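Side-chain contacts in brain-specific angiogenesis inhibitor 1-associated protein 2-like protein 2 (Mus musculus, PDB 3OK8), which binds phosphoinositides through its membrane-associating IMD (I-BAR) domain and induces planar or gently curved membrane structures: residues S13-Y18 against H123-Y128; D8-S13 against A169-S174. All blocks are in the same frame, centred on the assembly; numbering follows the deposited sequence.

Interaction 1: S13-Y18 against H123-Y128; sequences STMAIY and HYEIEY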
# COMPACT_ATOMS: atom_id res chain seq x y z
N SER A 13 19.44 16.90 37.08
CA SER A 13 18.15 16.62 36.45
C SER A 13 17.97 17.39 35.15
O SER A 13 17.44 16.86 34.17
CB SER A 13 17.01 16.95 37.40
OG SER A 13 16.69 15.83 38.20
N THR A 14 18.42 18.64 35.14
CA THR A 14 18.36 19.47 33.94
C THR A 14 19.32 18.94 32.87
O THR A 14 19.05 19.04 31.67
CB THR A 14 18.72 20.92 34.26
OG1 THR A 14 17.86 21.41 35.30
CG2 THR A 14 18.57 21.79 33.03
N MET A 15 20.44 18.39 33.33
CA MET A 15 21.46 17.87 32.43
C MET A 15 21.02 16.55 31.79
O MET A 15 21.32 16.29 30.63
CB MET A 15 22.78 17.69 33.19
CG MET A 15 23.55 18.99 33.32
SD MET A 15 24.26 19.47 31.74
CE MET A 15 23.96 21.22 31.74
N ALA A 16 20.30 15.75 32.56
CA ALA A 16 19.75 14.49 32.07
C ALA A 16 18.78 14.72 30.91
O ALA A 16 18.63 13.87 30.04
CB ALA A 16 19.05 13.77 33.20
N ILE A 17 18.12 15.88 30.93
CA ILE A 17 17.13 16.23 29.92
C ILE A 17 17.76 16.71 28.62
O ILE A 17 17.39 16.26 27.54
CB ILE A 17 16.17 17.29 30.44
CG1 ILE A 17 15.27 16.70 31.52
CG2 ILE A 17 15.35 17.86 29.28
CD1 ILE A 17 14.38 17.72 32.20
N TYR A 18 18.69 17.65 28.73
CA TYR A 18 19.49 18.05 27.57
C TYR A 18 20.22 16.87 26.95
O TYR A 18 20.40 16.80 25.73
CB TYR A 18 20.49 19.14 27.96
CG TYR A 18 19.83 20.47 28.12
CD1 TYR A 18 19.24 21.10 27.03
CD2 TYR A 18 19.78 21.11 29.36
CE1 TYR A 18 18.62 22.31 27.16
CE2 TYR A 18 19.15 22.34 29.50
CZ TYR A 18 18.58 22.93 28.39
OH TYR A 18 17.95 24.14 28.50
N HIS A 123 24.85 27.34 27.49
CA HIS A 123 24.44 28.56 28.18
C HIS A 123 24.08 28.23 29.62
O HIS A 123 24.53 28.88 30.55
CB HIS A 123 23.25 29.19 27.46
CG HIS A 123 22.82 30.51 28.03
ND1 HIS A 123 21.89 30.61 29.05
CD2 HIS A 123 23.16 31.78 27.72
CE1 HIS A 123 21.69 31.88 29.34
NE2 HIS A 123 22.45 32.61 28.55
N TYR A 124 23.27 27.19 29.79
CA TYR A 124 22.84 26.78 31.12
C TYR A 124 24.00 26.35 31.99
O TYR A 124 24.15 26.82 33.11
CB TYR A 124 21.83 25.65 31.05
CG TYR A 124 21.63 24.98 32.38
CD1 TYR A 124 22.18 23.73 32.65
CD2 TYR A 124 20.90 25.60 33.39
CE1 TYR A 124 22.01 23.12 33.87
CE2 TYR A 124 20.72 24.99 34.62
CZ TYR A 124 21.28 23.76 34.86
OH TYR A 124 21.09 23.16 36.09
N GLU A 125 24.83 25.44 31.49
CA GLU A 125 25.94 24.96 32.30
C GLU A 125 26.84 26.11 32.76
O GLU A 125 27.17 26.23 33.94
CB GLU A 125 26.76 23.92 31.55
CG GLU A 125 27.55 23.03 32.48
CD GLU A 125 28.48 22.09 31.74
OE1 GLU A 125 28.13 21.65 30.63
OE2 GLU A 125 29.57 21.81 32.29
N ILE A 126 27.24 26.96 31.82
CA ILE A 126 28.15 28.06 32.10
C ILE A 126 27.57 29.05 33.10
O ILE A 126 28.31 29.58 33.93
CB ILE A 126 28.55 28.80 30.81
CG1 ILE A 126 29.77 29.69 31.07
CG2 ILE A 126 27.40 29.63 30.28
CD1 ILE A 126 30.27 30.43 29.84
N GLU A 127 26.27 29.31 33.05
CA GLU A 127 25.68 30.24 34.00
C GLU A 127 25.60 29.61 35.38
O GLU A 127 25.76 30.30 36.38
CB GLU A 127 24.29 30.72 33.58
CG GLU A 127 23.69 31.69 34.59
CD GLU A 127 22.42 32.39 34.12
OE1 GLU A 127 21.87 33.18 34.92
OE2 GLU A 127 21.97 32.17 32.97
N TYR A 128 25.37 28.30 35.42
CA TYR A 128 25.32 27.58 36.69
C TYR A 128 26.68 27.63 37.38
O TYR A 128 26.78 27.91 38.57
CB TYR A 128 24.88 26.14 36.46
CG TYR A 128 24.77 25.30 37.71
CD1 TYR A 128 25.89 24.70 38.28
CD2 TYR A 128 23.54 25.11 38.33
CE1 TYR A 128 25.79 23.94 39.42
CE2 TYR A 128 23.43 24.34 39.47
CZ TYR A 128 24.56 23.76 40.01
OH TYR A 128 24.45 23.00 41.14
O HOH W 1 18.32 23.40 36.59
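Thr14 and Met15 meet Tyr124 and Glu125 between two helix segments that run nearly antiparallel, with 160° between their directions and 11.4 Å between their axes. That spacing is wide for helix packing, and the Tyr124 ring spans most of it. The ring reaches over because its CG lies anti to the backbone N, and it is met by two methyl groups of different origin. Thr14 CG2 sits above one face, 3.9 Å from the centroid of the Tyr124 ring and 17° off the normal, a CH-pi contact displaced slightly toward the rim. Met15 CE arrives at the edge instead, in the ring plane, its thioether chain bent at chi2 and chi3. Its 3.2 Å to Tyr124 CD1 is shorter than ordinary carbon packing, so the methyl's exact placing is uncertain. The same methyl lies 3.9 Å from Glu125 CB, between the ring and the next side chain of helix 71-147.

The hydroxyl ends, Thr14 OG1 and Tyr124 OH, are 3.8 Å apart with a water between them. It is 2.8 Å from Tyr124 OH; its modelled 2.4 Å to Thr14 OG1 is too short for an ordinary hydrogen bond, leaving that half of the bridge doubtful. The threonine hydroxyl also bonds Phe10 O, one turn earlier. The contact thus combines apolar methyl packing at the face and edge of Tyr124 with a watered polar margin.

Interaction 2: D8-S13 against A169-S174; sequences DQFYRS and AFVSES
Phe10 and Val171 join the first and last helices of the IMD three-helix bundle, close to the start of helix 5-66. Their CA atoms, 6.4 Å apart, are the nearest pair between the two segments, and both CB atoms point at the opposite helix. The two side chains cross at about a right angle, and one valine branch does most of the touching. Val171 CG1 is 3.3 Å from Phe10 CG and 3.4 Å from Phe10 CB, so it presses on the root of the aromatic side chain and approaches the ring obliquely. The other branch stays farther off, with Val171 CG2 at 4.0 Å from Phe10 CB. Val171 has a chi1 of 119°, which nearly eclipses CG1 with its own carbonyl carbon; together with the close approach to the phenylalanine, this points to a strained or less well-defined valine in a tight spot.

Farther along the ring the contact passes to the backbone of the third helix: Phe10 CE1 lies 3.9 Å from Ser172 CA, while the serine CB points away. The outer part of the ring thus lies against the backbone at Ser172. The contact is only partly buried, Val171 being enclosed and Ser172 exposed.

On the side of helix 5-66 turned from this contact, Arg12 NH1 and Asp8 OD1 form a long salt bridge of 3.7 Å, one turn apart. Within helix 153-217, Lys175 adds a cation-pi interaction with the Phe10 ring and also touches Gln9 and Ser13. The middle helix, 71-147, closes the triangle: Tyr128 packs against Val171, and its ring meets that of Tyr11 with the planes inclined at about 45°.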
# COMPACT_ATOMS: atom_id res chain seq x y z
N ASP A 8 22.73 20.52 43.19
CA ASP A 8 23.38 19.63 42.24
C ASP A 8 22.34 18.65 41.69
O ASP A 8 22.52 18.06 40.63
CB ASP A 8 24.55 18.88 42.87
CG ASP A 8 25.56 18.39 41.83
OD1 ASP A 8 25.75 17.16 41.69
OD2 ASP A 8 26.16 19.25 41.14
N GLN A 9 21.24 18.50 42.42
CA GLN A 9 20.11 17.70 41.96
C GLN A 9 19.45 18.36 40.75
O GLN A 9 19.34 17.76 39.69
CB GLN A 9 19.09 17.50 43.09
CG GLN A 9 17.67 17.29 42.61
CD GLN A 9 17.47 15.95 41.93
OE1 GLN A 9 18.30 15.05 42.05
NE2 GLN A 9 16.36 15.82 41.20
N PHE A 10 19.01 19.60 40.92
CA PHE A 10 18.48 20.35 39.80
C PHE A 10 19.46 20.32 38.65
O PHE A 10 19.10 20.05 37.50
CB PHE A 10 18.15 21.78 40.20
CG PHE A 10 16.79 21.94 40.81
CD1 PHE A 10 15.74 22.41 40.06
CD2 PHE A 10 16.56 21.58 42.12
CE1 PHE A 10 14.48 22.55 40.61
CE2 PHE A 10 15.31 21.71 42.69
CZ PHE A 10 14.27 22.20 41.93
N TYR A 11 20.72 20.60 38.96
CA TYR A 11 21.75 20.62 37.94
C TYR A 11 21.81 19.31 37.19
O TYR A 11 21.89 19.30 35.96
CB TYR A 11 23.12 20.89 38.53
CG TYR A 11 24.20 20.80 37.50
CD1 TYR A 11 24.49 21.88 36.67
CD2 TYR A 11 24.93 19.63 37.31
CE1 TYR A 11 25.46 21.81 35.71
CE2 TYR A 11 25.91 19.54 36.35
CZ TYR A 11 26.17 20.64 35.55
OH TYR A 11 27.15 20.58 34.58
N ARG A 12 21.79 18.21 37.93
CA ARG A 12 21.86 16.88 37.32
C ARG A 12 20.59 16.54 36.53
O ARG A 12 20.67 15.96 35.45
CB ARG A 12 22.11 15.81 38.39
CG ARG A 12 23.58 15.64 38.76
CD ARG A 12 23.79 15.12 40.19
NE ARG A 12 22.62 14.42 40.72
CZ ARG A 12 22.06 14.67 41.90
NH1 ARG A 12 22.57 15.60 42.71
NH2 ARG A 12 20.99 13.98 42.29
N SER A 13 19.44 16.90 37.08
CA SER A 13 18.15 16.62 36.45
C SER A 13 17.97 17.39 35.15
O SER A 13 17.44 16.86 34.17
CB SER A 13 17.01 16.95 37.40
OG SER A 13 16.69 15.83 38.20
N ALA A 169 15.98 30.43 41.89
CA ALA A 169 15.09 30.87 40.83
C ALA A 169 15.55 30.37 39.48
O ALA A 169 14.80 29.72 38.76
CB ALA A 169 14.99 32.38 40.82
N PHE A 170 16.80 30.69 39.14
CA PHE A 170 17.45 30.29 37.89
C PHE A 170 17.44 28.78 37.66
O PHE A 170 16.97 28.31 36.64
CB PHE A 170 18.89 30.83 37.87
CG PHE A 170 19.85 30.04 37.00
CD1 PHE A 170 20.54 28.95 37.51
CD2 PHE A 170 20.08 30.41 35.69
CE1 PHE A 170 21.43 28.24 36.73
CE2 PHE A 170 20.96 29.70 34.90
CZ PHE A 170 21.64 28.62 35.42
N VAL A 171 17.95 28.03 38.63
CA VAL A 171 17.97 26.58 38.57
C VAL A 171 16.57 26.00 38.39
O VAL A 171 16.39 25.03 37.66
CB VAL A 171 18.63 26.00 39.84
CG1 VAL A 171 17.66 25.12 40.60
CG2 VAL A 171 19.93 25.28 39.52
N SER A 172 15.59 26.60 39.05
CA SER A 172 14.22 26.11 38.99
C SER A 172 13.61 26.39 37.62
O SER A 172 12.88 25.58 37.06
CB SER A 172 13.38 26.77 40.08
OG SER A 172 12.01 26.44 39.95
N GLU A 173 13.94 27.57 37.10
CA GLU A 173 13.43 28.02 35.81
C GLU A 173 14.06 27.23 34.65
O GLU A 173 13.40 26.96 33.64
CB GLU A 173 13.70 29.51 35.64
CG GLU A 173 13.44 30.06 34.25
CD GLU A 173 11.98 29.95 33.83
OE1 GLU A 173 11.10 30.20 34.69
OE2 GLU A 173 11.71 29.63 32.64
N SER A 174 15.33 26.88 34.79
CA SER A 174 16.06 26.14 33.77
C SER A 174 15.50 24.75 33.58
O SER A 174 15.36 24.28 32.43
CB SER A 174 17.54 26.04 34.15
OG SER A 174 18.18 27.29 34.00

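From the N terminus, helix 5-66 offers residues 8-13 first and then 13-18, with Ser13 common to both segments. Helix 71-147 comes next and closes interaction 1 at 123-128, spanning 104 intervening residues. Helix 153-217 then closes interaction 2 at 169-174, over 155 residues, so interaction 1 is nested within the longer loop. The first helix is thereby tied to both others at nearly one level of the bundle, the two centres being 7 Å apart. Direct packing joins the contacts: Tyr124 OH lies 3.2 Å from Tyr11 CA, and Glu127 CD lies 3.2 Å from Phe170 CE2, linking the second and third helices.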